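Local coordinates for protein mandalate racemase/muconate lactonizing enzyme (Unidentified, PDB 4E4U) that is a putative member of the mandelate racemase/muconate lactonizing enzyme family and probably acts on a carboxylate substrate, its exact reaction being unknown, at residues 5-10 against 25-30; 35-40 against 101-106; 233-238 against 253-258. All blocks are in the same frame, centred on the assembly; numbering follows the deposited sequence.

Contact 1 (5-10 against 25-30); sequences SLETHI and FVKLKT
As a bridged pair E7 and K27 project from the same face of the sheet, and in both CG lies beside the backbone N, anti to the carbonyl carbon (chi1 -65° for E7); K27 then bends at chi3 (65°). H9 places its ring by the same first rotation, and its CD2 meets CD of K27 at 4.1 Å, the two side chains slanting past each other. The histidine also bonds within its own strand: NE2 donates to OE1 of E7 over 2.8 Å, with the oxygen lying in the ring plane. OE1 is met there on its anti side, 22° out of the carboxylate plane, a His-carboxylate hydrogen bond that fixes the turn of the imidazole. The ammonium of K27 stops 4.5 Å from OE1 of E7, beyond a salt bridge, and a water bridges the gap, donating to OE1 and accepting from NZ. M372 and V375 of helix 372-377 pack near H9.

The strands form the antiparallel hairpin 3-12/22-30 that opens the N-terminal capping domain of enolase-superfamily proteins. E7/K27 and H9/F25 are hydrogen-bonded pairs with both N-H...O bonds made; that from K27 N to E7 O is 2.8 Å. At S5/K29 the pairing slackens, for S5 N reaches K29 O only weakly, at 3.5 Å. L6 and L28 form a non-hydrogen-bonded pair on the other face, where CD1 of L6 touches CD2 of L28 at 3.9 Å and CB of V26 at 3.8 Å. Helices 47-61 and 88-109 cover this apolar face, I54 lying against L6 and A100 against L28.

Contact 2 (35-40 against 101-106); sequences EGVGEI and CWDIIG
Where helix 88-109 packs on the edge strand 35-40 of the three-stranded N-terminal sheet, D103 grips the strand backbone at V37. Its OD2 accepts the V37 N-H at 3.0 Å with an N-H...O angle of 155°, using the anti lone pair that faces away from OD1. The aspartate reaches across because CG is anti to its own backbone N (chi1 -162°). OD2 also lies 3.3 Å from CA of G36 and 3.6 Å from CG1 of V37, whose side chain crosses the carboxylate at a slant. This strand-helix packing belongs to the alpha+beta capping domain of the enolase superfamily; the short segments run at 146° to each other, their axes approaching to 6.2 Å. Such closeness depends on G36: a beta carbon there would clash with CG1 of I104. That methylene sits 3.5 Å from G36 N, and CD1 of I104 lies 3.7 Å from the same nitrogen. The buried D103 carboxylate is held from a second direction, since OD1 accepts the backbone N-H of L366. K107 makes a long, weak ion pair with OD2 and hydrogen-bonds E35 O, so a positive charge probably helps to stabilise the anionic form of D103.

Contact 3 (233-238 against 253-258); sequences EEPVPP and IPIATG
E234 and T257 cross at about a right angle, the threonine hydroxyl meeting the flank of the glutamate chain: OG1 of T257 lies 3.4 Å from CG of E234 and 4.0 Å from OE2. T257 turns OG1 anti to its backbone N (chi1 -158°), beside the carbonyl carbon, and so presents the oxygen to the methylene. The polar end of E234 continues past this crossing. Its OE2 forms a salt bridge with R260 and accepts from a water at 2.7 Å, and that water in turn takes a weak bond from G258 N. Next along the chain, the ring of P235 meets I255 obliquely, its CD and CG lying 3.8 Å and 3.9 Å from CG2 of the isoleucine.

The backbones are joined by one parallel bridge, between E233 and A256, whose side chains share a face of the sheet. E234 N donates to A256 O at 2.9 Å, almost straight in line with the carbonyl bond (C=O...N angle 169°). CA of E233 approaches the same oxygen at 3.2 Å as a CA-H...O contact. The E233 carboxylate is directed elsewhere: OE1 makes a salt bridge with K164 and accepts hydrogen bonds from W231 and Q280. Its OE2 is close to OE2 of E259. In this superfamily the C-terminal strand ends of the barrel carry the acidic metal and substrate groups, and E233 and E259 are consistent with that pattern. Strands 231-233 and 255-257 are adjacent in the barrel wall and are joined through helix 241-249, a beta-alpha-beta crossover whose I244 packs on both P235 and T257 while A248 lies against I255.

Contacts 1 and 2 belong to the N-terminal domain and contact 3 to the barrel domain, in that order along the chain and in series. The first two have centres about 9 Å apart and share one antiparallel sheet: strand 22-30 is the middle strand, so it pairs with 3-12 in contact 1 and with 35-40, the strand of contact 2, through bonds such as L28 N to G36 O (2.8 Å). Helix 88-109 packs against strands 22-30 and 35-40. Contact 3 lies across the chain's centre, its centre about 34 Å from that of contact 1 and about 30 Å from that of contact 2, matching the two-domain plan of cap and barrel.

Contact 1 (5-10 against 25-30)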
loop_
_atom_site.group_PDB
_atom_site.type_symbol
_atom_site.label_atom_id
_atom_site.label_comp_id
_atom_site.label_asym_id
_atom_site.label_seq_id
_atom_site.Cartn_x
_atom_site.Cartn_y
_atom_site.Cartn_z
ATOM N N SER A 5 -18.549 -3.980 48.768
ATOM C CA SER A 5 -18.586 -2.551 49.071
ATOM C C SER A 5 -17.448 -1.756 48.447
ATOM O O SER A 5 -16.385 -2.298 48.136
ATOM C CB SER A 5 -18.607 -2.315 50.581
ATOM O OG SER A 5 -17.392 -2.725 51.171
ATOM N N LEU A 6 -17.701 -0.459 48.298
ATOM C CA LEU A 6 -16.769 0.492 47.721
ATOM C C LEU A 6 -16.722 1.744 48.585
ATOM O O LEU A 6 -17.757 2.205 49.074
ATOM C CB LEU A 6 -17.251 0.899 46.326
ATOM C CG LEU A 6 -16.736 2.251 45.819
ATOM C CD1 LEU A 6 -15.305 2.121 45.365
ATOM C CD2 LEU A 6 -17.622 2.821 44.718
ATOM N N GLU A 7 -15.522 2.291 48.762
ATOM C CA GLU A 7 -15.346 3.646 49.280
ATOM C C GLU A 7 -14.508 4.422 48.281
ATOM O O GLU A 7 -13.507 3.905 47.777
ATOM C CB GLU A 7 -14.583 3.640 50.602
ATOM C CG GLU A 7 -15.263 2.968 51.769
ATOM C CD GLU A 7 -14.377 2.981 53.011
ATOM O OE1 GLU A 7 -13.276 3.573 52.957
ATOM O OE2 GLU A 7 -14.775 2.397 54.039
ATOM N N THR A 8 -14.897 5.665 48.015
ATOM C CA THR A 8 -14.114 6.547 47.157
ATOM C C THR A 8 -13.486 7.649 47.995
ATOM O O THR A 8 -14.161 8.272 48.817
ATOM C CB THR A 8 -14.997 7.174 46.073
ATOM O OG1 THR A 8 -15.515 6.134 45.239
ATOM C CG2 THR A 8 -14.202 8.162 45.223
ATOM N N HIS A 9 -12.194 7.875 47.798
ATOM C CA HIS A 9 -11.479 8.916 48.519
ATOM C C HIS A 9 -10.729 9.778 47.523
ATOM O O HIS A 9 -9.772 9.319 46.900
ATOM C CB HIS A 9 -10.506 8.299 49.526
ATOM C CG HIS A 9 -11.177 7.454 50.561
ATOM N ND1 HIS A 9 -11.774 7.988 51.681
ATOM C CD2 HIS A 9 -11.361 6.114 50.638
ATOM C CE1 HIS A 9 -12.301 7.016 52.403
ATOM N NE2 HIS A 9 -12.063 5.867 51.791
ATOM N N ILE A 10 -11.186 11.016 47.357
ATOM C CA ILE A 10 -10.541 11.952 46.445
ATOM C C ILE A 10 -9.719 12.929 47.276
ATOM O O ILE A 10 -10.254 13.830 47.923
ATOM C CB ILE A 10 -11.556 12.667 45.527
ATOM C CG1 ILE A 10 -12.315 11.628 44.692
ATOM C CG2 ILE A 10 -10.838 13.667 44.624
ATOM C CD1 ILE A 10 -13.348 12.203 43.738
ATOM N N PHE A 25 -8.873 7.721 44.710
ATOM C CA PHE A 25 -8.662 6.355 45.178
ATOM C C PHE A 25 -9.982 5.634 45.384
ATOM O O PHE A 25 -10.976 6.246 45.776
ATOM C CB PHE A 25 -7.877 6.338 46.497
ATOM C CG PHE A 25 -6.526 6.990 46.414
ATOM C CD1 PHE A 25 -5.548 6.503 45.557
ATOM C CD2 PHE A 25 -6.223 8.084 47.218
ATOM C CE1 PHE A 25 -4.299 7.106 45.490
ATOM C CE2 PHE A 25 -4.981 8.681 47.157
ATOM C CZ PHE A 25 -4.018 8.198 46.290
ATOM N N VAL A 26 -9.983 4.330 45.136
ATOM C CA VAL A 26 -11.125 3.493 45.479
ATOM C C VAL A 26 -10.668 2.345 46.374
ATOM O O VAL A 26 -9.578 1.789 46.184
ATOM C CB VAL A 26 -11.831 2.944 44.217
ATOM C CG1 VAL A 26 -12.527 4.075 43.468
ATOM C CG2 VAL A 26 -10.842 2.211 43.308
ATOM N N LYS A 27 -11.485 2.021 47.372
ATOM C CA LYS A 27 -11.222 0.887 48.251
ATOM C C LYS A 27 -12.372 -0.104 48.158
ATOM O O LYS A 27 -13.533 0.262 48.348
ATOM C CB LYS A 27 -11.010 1.349 49.697
ATOM C CG LYS A 27 -9.691 2.076 49.916
ATOM C CD LYS A 27 -9.509 2.529 51.368
ATOM C CE LYS A 27 -9.398 1.353 52.332
ATOM N NZ LYS A 27 -9.233 1.785 53.742
ATOM N N LEU A 28 -12.046 -1.353 47.835
ATOM C CA LEU A 28 -13.041 -2.414 47.735
ATOM C C LEU A 28 -12.897 -3.373 48.894
ATOM O O LEU A 28 -11.785 -3.636 49.358
ATOM C CB LEU A 28 -12.847 -3.203 46.442
ATOM C CG LEU A 28 -12.870 -2.410 45.142
ATOM C CD1 LEU A 28 -12.698 -3.352 43.960
ATOM C CD2 LEU A 28 -14.172 -1.630 45.038
ATOM N N LYS A 29 -14.015 -3.912 49.363
ATOM C CA LYS A 29 -13.959 -4.964 50.367
ATOM C C LYS A 29 -14.764 -6.166 49.893
ATOM O O LYS A 29 -15.803 -6.016 49.237
ATOM C CB LYS A 29 -14.465 -4.470 51.726
ATOM C CG LYS A 29 -13.940 -5.285 52.905
ATOM C CD LYS A 29 -14.227 -4.610 54.239
ATOM C CE LYS A 29 -13.339 -5.178 55.344
ATOM N NZ LYS A 29 -14.127 -5.638 56.520
ATOM N N THR A 30 -14.262 -7.356 50.205
ATOM C CA THR A 30 -14.955 -8.591 49.865
ATOM C C THR A 30 -15.832 -9.065 51.017
ATOM O O THR A 30 -15.727 -8.562 52.145
ATOM C CB THR A 30 -13.974 -9.718 49.544
ATOM O OG1 THR A 30 -13.246 -10.064 50.730
ATOM C CG2 THR A 30 -13.007 -9.302 48.438
HETATM O O HOH W 1 -11.299 3.144 54.766
#

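Contact 2 (35-40 against 101-106)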
loop_
_atom_site.group_PDB
_atom_site.type_symbol
_atom_site.label_atom_id
_atom_site.label_comp_id
_atom_site.label_asym_id
_atom_site.label_seq_id
_atom_site.Cartn_x
_atom_site.Cartn_y
_atom_site.Cartn_z
ATOM N N GLU A 35 -9.379 -6.529 51.625
ATOM C CA GLU A 35 -9.465 -5.162 51.123
ATOM C C GLU A 35 -8.532 -4.973 49.946
ATOM O O GLU A 35 -7.403 -5.464 49.964
ATOM C CB GLU A 35 -9.053 -4.166 52.205
ATOM C CG GLU A 35 -9.992 -4.045 53.383
ATOM C CD GLU A 35 -9.787 -2.737 54.119
ATOM O OE1 GLU A 35 -8.617 -2.376 54.377
ATOM O OE2 GLU A 35 -10.796 -2.062 54.415
ATOM N N GLY A 36 -8.995 -4.251 48.928
ATOM C CA GLY A 36 -8.138 -3.879 47.815
ATOM C C GLY A 36 -8.234 -2.391 47.544
ATOM O O GLY A 36 -9.283 -1.786 47.758
ATOM N N VAL A 37 -7.142 -1.795 47.071
ATOM C CA VAL A 37 -7.134 -0.369 46.767
ATOM C C VAL A 37 -6.727 -0.133 45.312
ATOM O O VAL A 37 -5.948 -0.898 44.746
ATOM C CB VAL A 37 -6.223 0.410 47.750
ATOM C CG1 VAL A 37 -4.759 0.026 47.559
ATOM C CG2 VAL A 37 -6.426 1.918 47.615
ATOM N N GLY A 38 -7.285 0.910 44.704
ATOM C CA GLY A 38 -6.964 1.262 43.334
ATOM C C GLY A 38 -6.983 2.762 43.138
ATOM O O GLY A 38 -7.397 3.518 44.033
ATOM N N GLU A 39 -6.527 3.198 41.971
ATOM C CA GLU A 39 -6.484 4.612 41.634
ATOM C C GLU A 39 -7.043 4.808 40.233
ATOM O O GLU A 39 -6.841 3.967 39.351
ATOM C CB GLU A 39 -5.057 5.171 41.724
ATOM C CG GLU A 39 -4.998 6.667 41.445
ATOM C CD GLU A 39 -3.706 7.340 41.871
ATOM O OE1 GLU A 39 -2.797 6.676 42.424
ATOM O OE2 GLU A 39 -3.608 8.567 41.646
ATOM N N ILE A 40 -7.759 5.913 40.054
ATOM C CA ILE A 40 -8.400 6.264 38.800
ATOM C C ILE A 40 -7.724 7.495 38.208
ATOM O O ILE A 40 -7.526 8.486 38.910
ATOM C CB ILE A 40 -9.891 6.557 39.051
ATOM C CG1 ILE A 40 -10.602 5.267 39.462
ATOM C CG2 ILE A 40 -10.546 7.215 37.839
ATOM C CD1 ILE A 40 -12.007 5.450 39.981
ATOM N N CYS A 101 -9.217 -5.001 42.377
ATOM C CA CYS A 101 -9.493 -6.435 42.292
ATOM C C CYS A 101 -8.199 -7.248 42.271
ATOM O O CYS A 101 -8.101 -8.255 42.965
ATOM C CB CYS A 101 -10.366 -6.773 41.074
ATOM S SG CYS A 101 -12.078 -6.215 41.230
ATOM N N TRP A 102 -7.207 -6.816 41.494
ATOM C CA TRP A 102 -5.915 -7.509 41.492
ATOM C C TRP A 102 -5.241 -7.488 42.864
ATOM O O TRP A 102 -4.618 -8.470 43.269
ATOM C CB TRP A 102 -4.971 -6.955 40.418
ATOM C CG TRP A 102 -5.247 -7.529 39.054
ATOM C CD1 TRP A 102 -5.863 -6.907 38.010
ATOM C CD2 TRP A 102 -4.945 -8.857 38.615
ATOM N NE1 TRP A 102 -5.945 -7.760 36.931
ATOM C CE2 TRP A 102 -5.389 -8.972 37.275
ATOM C CE3 TRP A 102 -4.326 -9.968 39.202
ATOM C CZ2 TRP A 102 -5.237 -10.141 36.530
ATOM C CZ3 TRP A 102 -4.179 -11.129 38.466
ATOM C CH2 TRP A 102 -4.631 -11.207 37.145
ATOM N N ASP A 103 -5.354 -6.365 43.567
ATOM C CA ASP A 103 -4.833 -6.256 44.925
ATOM C C ASP A 103 -5.433 -7.382 45.779
ATOM O O ASP A 103 -4.713 -8.080 46.503
ATOM C CB ASP A 103 -5.193 -4.875 45.489
ATOM C CG ASP A 103 -4.359 -4.482 46.697
ATOM O OD1 ASP A 103 -3.241 -5.012 46.895
ATOM O OD2 ASP A 103 -4.828 -3.609 47.457
ATOM N N ILE A 104 -6.749 -7.560 45.681
ATOM C CA ILE A 104 -7.452 -8.640 46.376
ATOM C C ILE A 104 -7.041 -10.043 45.904
ATOM O O ILE A 104 -6.801 -10.931 46.722
ATOM C CB ILE A 104 -8.981 -8.434 46.266
ATOM C CG1 ILE A 104 -9.398 -7.249 47.135
ATOM C CG2 ILE A 104 -9.746 -9.695 46.656
ATOM C CD1 ILE A 104 -10.736 -6.677 46.763
ATOM N N ILE A 105 -6.935 -10.233 44.592
ATOM C CA ILE A 105 -6.499 -11.511 44.035
ATOM C C ILE A 105 -5.127 -11.898 44.606
ATOM O O ILE A 105 -4.927 -13.033 45.052
ATOM C CB ILE A 105 -6.434 -11.458 42.481
ATOM C CG1 ILE A 105 -7.825 -11.244 41.869
ATOM C CG2 ILE A 105 -5.791 -12.719 41.913
ATOM C CD1 ILE A 105 -7.782 -10.980 40.363
ATOM N N GLY A 106 -4.195 -10.948 44.604
ATOM C CA GLY A 106 -2.860 -11.194 45.125
ATOM C C GLY A 106 -2.864 -11.483 46.618
ATOM O O GLY A 106 -2.162 -12.382 47.098
#

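Contact 3 (233-238 against 253-258)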
loop_
_atom_site.group_PDB
_atom_site.type_symbol
_atom_site.label_atom_id
_atom_site.label_comp_id
_atom_site.label_asym_id
_atom_site.label_seq_id
_atom_site.Cartn_x
_atom_site.Cartn_y
_atom_site.Cartn_z
ATOM N N GLU A 233 8.255 13.016 23.168
ATOM C CA GLU A 233 6.977 12.595 23.745
ATOM C C GLU A 233 5.804 13.354 23.135
ATOM O O GLU A 233 5.904 14.559 22.917
ATOM C CB GLU A 233 7.012 12.876 25.250
ATOM C CG GLU A 233 5.793 12.432 26.036
ATOM C CD GLU A 233 6.101 12.219 27.512
ATOM O OE1 GLU A 233 7.258 11.886 27.846
ATOM O OE2 GLU A 233 5.181 12.359 28.341
ATOM N N GLU A 234 4.693 12.660 22.878
ATOM C CA GLU A 234 3.453 13.305 22.422
ATOM C C GLU A 234 3.699 14.494 21.491
ATOM O O GLU A 234 3.362 15.635 21.825
ATOM C CB GLU A 234 2.625 13.782 23.620
ATOM C CG GLU A 234 2.024 12.683 24.475
ATOM C CD GLU A 234 0.740 13.145 25.128
ATOM O OE1 GLU A 234 0.778 14.158 25.858
ATOM O OE2 GLU A 234 -0.317 12.537 24.880
ATOM N N PRO A 235 4.295 14.242 20.319
ATOM C CA PRO A 235 4.635 15.397 19.479
ATOM C C PRO A 235 3.410 16.129 18.942
ATOM O O PRO A 235 3.511 17.313 18.645
ATOM C CB PRO A 235 5.451 14.778 18.335
ATOM C CG PRO A 235 5.127 13.304 18.379
ATOM C CD PRO A 235 4.873 12.988 19.811
ATOM N N VAL A 236 2.277 15.439 18.846
ATOM C CA VAL A 236 1.044 16.018 18.334
ATOM C C VAL A 236 -0.095 15.562 19.246
ATOM O O VAL A 236 0.082 14.634 20.040
ATOM C CB VAL A 236 0.769 15.572 16.874
ATOM C CG1 VAL A 236 1.918 15.979 15.957
ATOM C CG2 VAL A 236 0.517 14.074 16.806
ATOM N N PRO A 237 -1.270 16.205 19.144
ATOM C CA PRO A 237 -2.382 15.761 19.987
ATOM C C PRO A 237 -2.787 14.319 19.699
ATOM O O PRO A 237 -2.642 13.841 18.566
ATOM C CB PRO A 237 -3.515 16.713 19.595
ATOM C CG PRO A 237 -2.812 17.952 19.137
ATOM C CD PRO A 237 -1.600 17.438 18.404
ATOM N N PRO A 238 -3.326 13.631 20.709
ATOM C CA PRO A 238 -3.737 12.232 20.553
ATOM C C PRO A 238 -4.962 12.121 19.652
ATOM O O PRO A 238 -5.648 13.119 19.398
ATOM C CB PRO A 238 -4.104 11.820 21.984
ATOM C CG PRO A 238 -4.518 13.111 22.649
ATOM C CD PRO A 238 -3.613 14.154 22.057
ATOM N N ILE A 253 14.694 10.266 16.189
ATOM C CA ILE A 253 14.421 10.244 17.626
ATOM C C ILE A 253 13.207 9.352 17.868
ATOM O O ILE A 253 12.178 9.527 17.217
ATOM C CB ILE A 253 14.101 11.651 18.162
ATOM C CG1 ILE A 253 15.222 12.636 17.819
ATOM C CG2 ILE A 253 13.828 11.601 19.667
ATOM C CD1 ILE A 253 14.857 14.093 18.072
ATOM N N PRO A 254 13.313 8.393 18.807
ATOM C CA PRO A 254 12.138 7.557 19.093
ATOM C C PRO A 254 10.933 8.391 19.514
ATOM O O PRO A 254 11.090 9.319 20.309
ATOM C CB PRO A 254 12.610 6.692 20.267
ATOM C CG PRO A 254 14.083 6.597 20.076
ATOM C CD PRO A 254 14.484 7.980 19.602
ATOM N N ILE A 255 9.755 8.074 18.985
ATOM C CA ILE A 255 8.528 8.719 19.435
ATOM C C ILE A 255 7.904 7.914 20.564
ATOM O O ILE A 255 7.728 6.694 20.454
ATOM C CB ILE A 255 7.501 8.893 18.295
ATOM C CG1 ILE A 255 8.123 9.679 17.129
ATOM C CG2 ILE A 255 6.231 9.567 18.813
ATOM C CD1 ILE A 255 8.795 10.991 17.519
ATOM N N ALA A 256 7.609 8.601 21.666
ATOM C CA ALA A 256 6.919 8.004 22.804
ATOM C C ALA A 256 5.564 8.664 22.944
ATOM O O ALA A 256 5.445 9.883 22.837
ATOM C CB ALA A 256 7.728 8.198 24.089
ATOM N N THR A 257 4.537 7.868 23.201
ATOM C CA THR A 257 3.232 8.440 23.466
ATOM C C THR A 257 2.346 7.444 24.185
ATOM O O THR A 257 2.682 6.265 24.287
ATOM C CB THR A 257 2.555 8.926 22.167
ATOM O OG1 THR A 257 1.564 9.899 22.497
ATOM C CG2 THR A 257 1.940 7.758 21.387
ATOM N N GLY A 258 1.200 7.906 24.668
ATOM C CA GLY A 258 0.201 6.982 25.164
ATOM C C GLY A 258 -0.523 7.362 26.427
ATOM O O GLY A 258 -1.501 6.700 26.786
HETATM O O HOH W 2 -1.042 9.965 24.488
#